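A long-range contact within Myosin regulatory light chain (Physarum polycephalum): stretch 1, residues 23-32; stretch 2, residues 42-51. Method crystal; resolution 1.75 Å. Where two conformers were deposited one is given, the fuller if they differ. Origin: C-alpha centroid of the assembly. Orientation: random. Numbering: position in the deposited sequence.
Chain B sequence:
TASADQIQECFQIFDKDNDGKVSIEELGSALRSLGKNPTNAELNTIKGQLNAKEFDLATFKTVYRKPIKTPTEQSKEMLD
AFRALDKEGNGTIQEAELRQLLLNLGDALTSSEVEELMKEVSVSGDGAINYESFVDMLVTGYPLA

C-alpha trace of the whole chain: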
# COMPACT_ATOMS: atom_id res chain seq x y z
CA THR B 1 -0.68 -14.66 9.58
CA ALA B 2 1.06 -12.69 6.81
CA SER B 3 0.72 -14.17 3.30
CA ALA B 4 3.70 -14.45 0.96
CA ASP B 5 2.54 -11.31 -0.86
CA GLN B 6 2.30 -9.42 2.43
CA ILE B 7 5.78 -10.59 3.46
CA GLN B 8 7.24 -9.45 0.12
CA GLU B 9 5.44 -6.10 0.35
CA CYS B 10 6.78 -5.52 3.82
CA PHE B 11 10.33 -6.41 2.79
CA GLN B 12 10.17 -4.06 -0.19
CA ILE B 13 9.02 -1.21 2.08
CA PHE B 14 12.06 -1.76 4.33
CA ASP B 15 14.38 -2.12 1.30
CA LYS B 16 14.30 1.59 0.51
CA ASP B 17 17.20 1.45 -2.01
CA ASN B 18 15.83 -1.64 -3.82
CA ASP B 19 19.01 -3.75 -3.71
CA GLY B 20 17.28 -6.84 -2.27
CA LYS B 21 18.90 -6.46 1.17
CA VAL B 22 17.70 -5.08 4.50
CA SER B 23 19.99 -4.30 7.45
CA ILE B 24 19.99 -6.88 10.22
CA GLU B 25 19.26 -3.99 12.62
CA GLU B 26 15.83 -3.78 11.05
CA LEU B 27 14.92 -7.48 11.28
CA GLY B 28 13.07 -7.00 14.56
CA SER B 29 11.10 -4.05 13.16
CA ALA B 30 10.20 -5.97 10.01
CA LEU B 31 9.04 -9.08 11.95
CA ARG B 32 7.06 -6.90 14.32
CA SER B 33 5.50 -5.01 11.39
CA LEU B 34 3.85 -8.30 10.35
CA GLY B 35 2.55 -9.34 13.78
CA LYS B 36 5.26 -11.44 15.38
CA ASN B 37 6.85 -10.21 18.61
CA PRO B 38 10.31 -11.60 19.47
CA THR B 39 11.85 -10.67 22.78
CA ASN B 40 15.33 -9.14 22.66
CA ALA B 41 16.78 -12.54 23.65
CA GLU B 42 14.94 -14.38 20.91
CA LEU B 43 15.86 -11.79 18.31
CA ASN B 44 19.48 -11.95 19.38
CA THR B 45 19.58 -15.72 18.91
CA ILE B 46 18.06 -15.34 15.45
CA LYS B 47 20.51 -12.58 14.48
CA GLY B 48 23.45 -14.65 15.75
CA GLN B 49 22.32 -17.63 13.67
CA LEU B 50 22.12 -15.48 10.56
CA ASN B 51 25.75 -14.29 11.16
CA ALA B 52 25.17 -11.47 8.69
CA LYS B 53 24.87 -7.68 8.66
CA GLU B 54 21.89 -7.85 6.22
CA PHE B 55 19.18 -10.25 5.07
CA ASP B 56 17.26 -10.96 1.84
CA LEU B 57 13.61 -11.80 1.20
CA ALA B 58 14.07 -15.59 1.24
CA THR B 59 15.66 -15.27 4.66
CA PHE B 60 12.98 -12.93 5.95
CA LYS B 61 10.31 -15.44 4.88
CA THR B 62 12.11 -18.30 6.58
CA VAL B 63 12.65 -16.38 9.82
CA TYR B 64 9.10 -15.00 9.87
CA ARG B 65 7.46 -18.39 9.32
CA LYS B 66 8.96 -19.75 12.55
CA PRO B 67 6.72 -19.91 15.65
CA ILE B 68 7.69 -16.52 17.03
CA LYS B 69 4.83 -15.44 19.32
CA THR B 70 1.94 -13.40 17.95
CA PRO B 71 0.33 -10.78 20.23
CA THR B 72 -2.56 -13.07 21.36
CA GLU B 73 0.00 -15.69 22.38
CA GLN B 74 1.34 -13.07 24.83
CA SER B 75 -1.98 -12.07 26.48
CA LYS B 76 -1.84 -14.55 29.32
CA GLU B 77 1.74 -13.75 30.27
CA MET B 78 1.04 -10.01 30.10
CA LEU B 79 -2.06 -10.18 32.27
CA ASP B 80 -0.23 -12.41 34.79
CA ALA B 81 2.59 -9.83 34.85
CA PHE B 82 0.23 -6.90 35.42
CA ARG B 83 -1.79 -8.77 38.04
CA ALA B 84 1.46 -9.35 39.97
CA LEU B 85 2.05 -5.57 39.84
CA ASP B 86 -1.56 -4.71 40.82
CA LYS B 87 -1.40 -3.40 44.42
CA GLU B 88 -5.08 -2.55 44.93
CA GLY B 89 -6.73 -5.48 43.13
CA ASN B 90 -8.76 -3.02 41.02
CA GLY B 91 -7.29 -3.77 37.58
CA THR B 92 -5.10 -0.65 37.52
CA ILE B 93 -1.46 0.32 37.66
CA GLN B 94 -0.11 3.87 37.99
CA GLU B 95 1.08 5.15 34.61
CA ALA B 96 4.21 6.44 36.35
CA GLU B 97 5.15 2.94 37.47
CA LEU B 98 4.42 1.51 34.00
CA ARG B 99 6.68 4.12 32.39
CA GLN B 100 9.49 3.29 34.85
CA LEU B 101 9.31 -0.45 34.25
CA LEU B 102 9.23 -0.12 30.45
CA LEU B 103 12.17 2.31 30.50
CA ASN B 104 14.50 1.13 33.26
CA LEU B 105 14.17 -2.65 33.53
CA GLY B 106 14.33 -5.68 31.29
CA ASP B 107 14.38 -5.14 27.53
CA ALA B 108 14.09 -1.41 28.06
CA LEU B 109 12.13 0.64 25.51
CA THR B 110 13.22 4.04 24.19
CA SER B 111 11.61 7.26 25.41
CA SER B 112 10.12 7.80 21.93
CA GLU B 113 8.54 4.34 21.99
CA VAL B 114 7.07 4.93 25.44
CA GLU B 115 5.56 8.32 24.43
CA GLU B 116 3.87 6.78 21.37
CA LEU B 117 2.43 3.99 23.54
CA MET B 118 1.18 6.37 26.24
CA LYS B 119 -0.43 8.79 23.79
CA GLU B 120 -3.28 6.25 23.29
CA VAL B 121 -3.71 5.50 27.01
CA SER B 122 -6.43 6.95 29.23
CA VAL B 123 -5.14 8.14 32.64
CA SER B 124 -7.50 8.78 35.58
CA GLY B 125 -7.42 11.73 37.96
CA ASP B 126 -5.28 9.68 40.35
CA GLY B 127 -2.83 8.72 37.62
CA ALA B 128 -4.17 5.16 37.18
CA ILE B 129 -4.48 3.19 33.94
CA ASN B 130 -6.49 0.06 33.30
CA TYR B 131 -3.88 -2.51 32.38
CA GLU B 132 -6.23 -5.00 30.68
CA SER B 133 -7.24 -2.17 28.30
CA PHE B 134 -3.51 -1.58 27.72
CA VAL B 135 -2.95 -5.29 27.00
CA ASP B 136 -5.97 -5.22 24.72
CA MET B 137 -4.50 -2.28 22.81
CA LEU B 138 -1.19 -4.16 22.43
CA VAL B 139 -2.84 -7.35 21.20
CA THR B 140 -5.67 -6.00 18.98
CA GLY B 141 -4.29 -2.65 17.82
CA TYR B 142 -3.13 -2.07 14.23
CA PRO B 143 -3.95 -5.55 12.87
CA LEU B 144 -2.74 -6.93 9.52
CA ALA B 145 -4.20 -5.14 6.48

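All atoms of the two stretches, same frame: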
# COMPACT_ATOMS: atom_id res chain seq x y z
N SER B 23 19.05 -4.23 6.33
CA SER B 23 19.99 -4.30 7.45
C SER B 23 19.46 -5.23 8.50
O SER B 23 18.27 -5.24 8.76
CB SER B 23 20.19 -2.92 8.09
OG SER B 23 20.92 -3.04 9.31
N ILE B 24 20.35 -6.01 9.11
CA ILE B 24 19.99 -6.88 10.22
C ILE B 24 19.41 -6.11 11.40
O ILE B 24 18.64 -6.68 12.18
CB ILE B 24 21.23 -7.73 10.66
CG1 ILE B 24 20.78 -8.92 11.52
CG2 ILE B 24 22.23 -6.87 11.43
CD1 ILE B 24 20.13 -10.04 10.74
N GLU B 25 19.78 -4.83 11.54
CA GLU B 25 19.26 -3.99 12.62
C GLU B 25 17.79 -3.68 12.47
O GLU B 25 17.15 -3.23 13.43
CB GLU B 25 20.03 -2.68 12.71
CG GLU B 25 21.52 -2.85 12.96
CD GLU B 25 21.84 -3.62 14.24
OE1 GLU B 25 22.94 -4.25 14.29
OE2 GLU B 25 21.04 -3.61 15.20
N GLU B 26 17.25 -3.92 11.28
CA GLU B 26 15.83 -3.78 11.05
C GLU B 26 15.01 -5.07 11.05
O GLU B 26 13.82 -5.03 10.84
CB GLU B 26 15.60 -3.09 9.70
CG GLU B 26 16.25 -1.72 9.58
CD GLU B 26 15.55 -0.66 10.40
OE1 GLU B 26 14.41 -0.89 10.83
OE2 GLU B 26 16.16 0.42 10.62
N LEU B 27 15.64 -6.22 11.29
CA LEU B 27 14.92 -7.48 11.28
C LEU B 27 13.81 -7.49 12.31
O LEU B 27 12.71 -7.88 12.01
CB LEU B 27 15.89 -8.66 11.51
CG LEU B 27 15.28 -10.07 11.52
CD1 LEU B 27 14.53 -10.41 10.24
CD2 LEU B 27 16.35 -11.11 11.80
N GLY B 28 14.10 -7.06 13.54
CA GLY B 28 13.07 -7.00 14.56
C GLY B 28 11.88 -6.17 14.12
O GLY B 28 10.74 -6.61 14.22
N SER B 29 12.15 -4.96 13.62
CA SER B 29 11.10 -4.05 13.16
C SER B 29 10.24 -4.65 12.06
O SER B 29 9.02 -4.53 12.08
CB SER B 29 11.73 -2.74 12.66
OG SER B 29 12.32 -2.07 13.76
N ALA B 30 10.89 -5.34 11.13
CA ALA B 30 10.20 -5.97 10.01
C ALA B 30 9.31 -7.14 10.47
O ALA B 30 8.16 -7.27 10.03
CB ALA B 30 11.22 -6.42 8.95
N LEU B 31 9.83 -7.99 11.36
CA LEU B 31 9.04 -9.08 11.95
C LEU B 31 7.83 -8.54 12.70
O LEU B 31 6.68 -8.99 12.53
CB LEU B 31 9.89 -9.94 12.89
CG LEU B 31 10.97 -10.76 12.23
CD1 LEU B 31 11.93 -11.22 13.29
CD2 LEU B 31 10.39 -11.93 11.44
N ARG B 32 8.10 -7.53 13.53
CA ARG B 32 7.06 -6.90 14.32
C ARG B 32 5.98 -6.23 13.46
O ARG B 32 4.81 -6.25 13.81
CB ARG B 32 7.70 -5.89 15.26
CG ARG B 32 8.45 -6.55 16.38
CD ARG B 32 9.41 -5.63 17.12
NE ARG B 32 10.16 -6.42 18.09
CZ ARG B 32 11.45 -6.27 18.39
NH1 ARG B 32 12.20 -5.32 17.81
NH2 ARG B 32 12.00 -7.09 19.26
N GLU B 42 15.30 -13.57 22.05
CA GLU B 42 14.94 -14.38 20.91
C GLU B 42 15.51 -13.79 19.64
O GLU B 42 16.08 -14.50 18.80
CB GLU B 42 13.42 -14.50 20.81
CG GLU B 42 12.84 -15.37 21.91
CD GLU B 42 11.34 -15.24 22.10
OE1 GLU B 42 10.69 -14.38 21.46
OE2 GLU B 42 10.81 -16.01 22.95
N LEU B 43 15.36 -12.48 19.49
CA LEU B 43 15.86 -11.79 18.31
C LEU B 43 17.36 -11.91 18.23
O LEU B 43 17.91 -12.08 17.15
CB LEU B 43 15.48 -10.31 18.33
CG LEU B 43 15.82 -9.46 17.10
CD1 LEU B 43 15.32 -10.08 15.81
CD2 LEU B 43 15.28 -8.07 17.30
N ASN B 44 18.03 -11.82 19.37
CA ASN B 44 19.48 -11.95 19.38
C ASN B 44 19.96 -13.32 18.95
O ASN B 44 20.96 -13.42 18.24
CB ASN B 44 20.03 -11.59 20.73
CG ASN B 44 20.65 -10.24 20.70
OD1 ASN B 44 19.94 -9.25 20.50
ND2 ASN B 44 21.99 -10.19 20.81
N THR B 45 19.24 -14.36 19.35
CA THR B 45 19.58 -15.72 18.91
C THR B 45 19.41 -15.85 17.41
O THR B 45 20.29 -16.39 16.71
CB THR B 45 18.71 -16.73 19.65
OG1 THR B 45 19.01 -16.66 21.05
CG2 THR B 45 19.02 -18.15 19.22
N ILE B 46 18.31 -15.30 16.89
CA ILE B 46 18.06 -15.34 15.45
C ILE B 46 19.15 -14.59 14.69
O ILE B 46 19.74 -15.11 13.74
CB ILE B 46 16.67 -14.78 15.12
CG1 ILE B 46 15.58 -15.66 15.70
CG2 ILE B 46 16.51 -14.70 13.57
CD1 ILE B 46 14.18 -15.00 15.75
N LYS B 47 19.43 -13.36 15.11
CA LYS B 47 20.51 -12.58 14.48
C LYS B 47 21.86 -13.31 14.50
O LYS B 47 22.60 -13.29 13.53
CB LYS B 47 20.62 -11.20 15.15
CG LYS B 47 19.49 -10.25 14.74
CD LYS B 47 19.39 -9.00 15.59
CE LYS B 47 20.44 -7.96 15.25
NZ LYS B 47 20.59 -6.96 16.37
N GLY B 48 22.17 -13.96 15.61
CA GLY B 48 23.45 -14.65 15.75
C GLY B 48 23.51 -15.81 14.77
O GLY B 48 24.58 -16.09 14.18
N GLN B 49 22.38 -16.49 14.60
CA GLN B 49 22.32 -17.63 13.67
C GLN B 49 22.51 -17.18 12.24
O GLN B 49 23.16 -17.85 11.45
CB GLN B 49 21.04 -18.44 13.87
CG GLN B 49 21.07 -19.31 15.12
CD GLN B 49 19.84 -20.17 15.29
OE1 GLN B 49 18.82 -19.88 14.61
NE2 GLN B 49 19.86 -21.16 16.08
N LEU B 50 21.96 -16.01 11.90
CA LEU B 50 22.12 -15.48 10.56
C LEU B 50 23.58 -15.08 10.28
O LEU B 50 24.02 -15.18 9.13
CB LEU B 50 21.18 -14.29 10.33
CG LEU B 50 19.69 -14.63 10.37
CD1 LEU B 50 18.88 -13.40 10.09
CD2 LEU B 50 19.34 -15.75 9.39
N ASN B 51 24.32 -14.65 11.31
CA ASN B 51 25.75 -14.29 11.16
C ASN B 51 25.95 -13.42 9.94
O ASN B 51 26.82 -13.67 9.10
CB ASN B 51 26.65 -15.54 11.09
CG ASN B 51 28.09 -15.26 11.55
OD1 ASN B 51 28.32 -14.93 12.71
ND2 ASN B 51 29.05 -15.37 10.63

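Two leucines lock this contact reciprocally, each a knob in a hole on the opposing stretch: Leu27 sits among Leu43, Ile46, Lys47 and Leu50, and Leu43 among Leu27, Gly28, Leu31 and Arg32. The helices that carry them, 27-32 and 42-50, run at 117° to each other, with axes 11.2 Å apart at closest approach. The backbones come nearer at Gly28, whose CA lies 6.7 Å from the CA of Leu43. With no side chain on Gly28, Leu43 CD2 reaches to 3.7 Å from Gly28 CA; a CB built there at ideal geometry would fall 2.7 Å from that methyl, a clash. Leu27 CD2 is the methyl that fills the other hole, 3.8 Å from Leu50 CD1, 4.0 Å from Ile46 CG2 and 4.3 Å from Leu43 CD1. Leu31 CD1 adds a looser contact to Leu43 CD1 at 4.4 Å. Arg32 starts sideways, but its long chain brings NH2 to 3.9 Å from Leu43 CD2, a van der Waals contact; NH2 has its hydrogen bond elsewhere in the structure.

Ahead of helix 27-32, the 3-10 segment 24-26 extends the contact. Ile24 points toward the second helix, and its CD1 packs 3.6 Å from Leu50 CD1. Its CG1 lies 3.7 Å from Lys47 CG, so the aliphatic part of the lysine serves as apolar surface. The charged end of Lys47 continues to Glu25, where NZ and OE2 form a salt bridge at 3.6 Å, although the CA-to-CB bond of Glu25 points away. Within its own stretch, Glu25 N donates to Ser23 OG at 3.1 Å. No hydrogen bond crosses between the stretches: apart from the one salt bridge, the 384 Å² buried between them rests on shape and apolar packing.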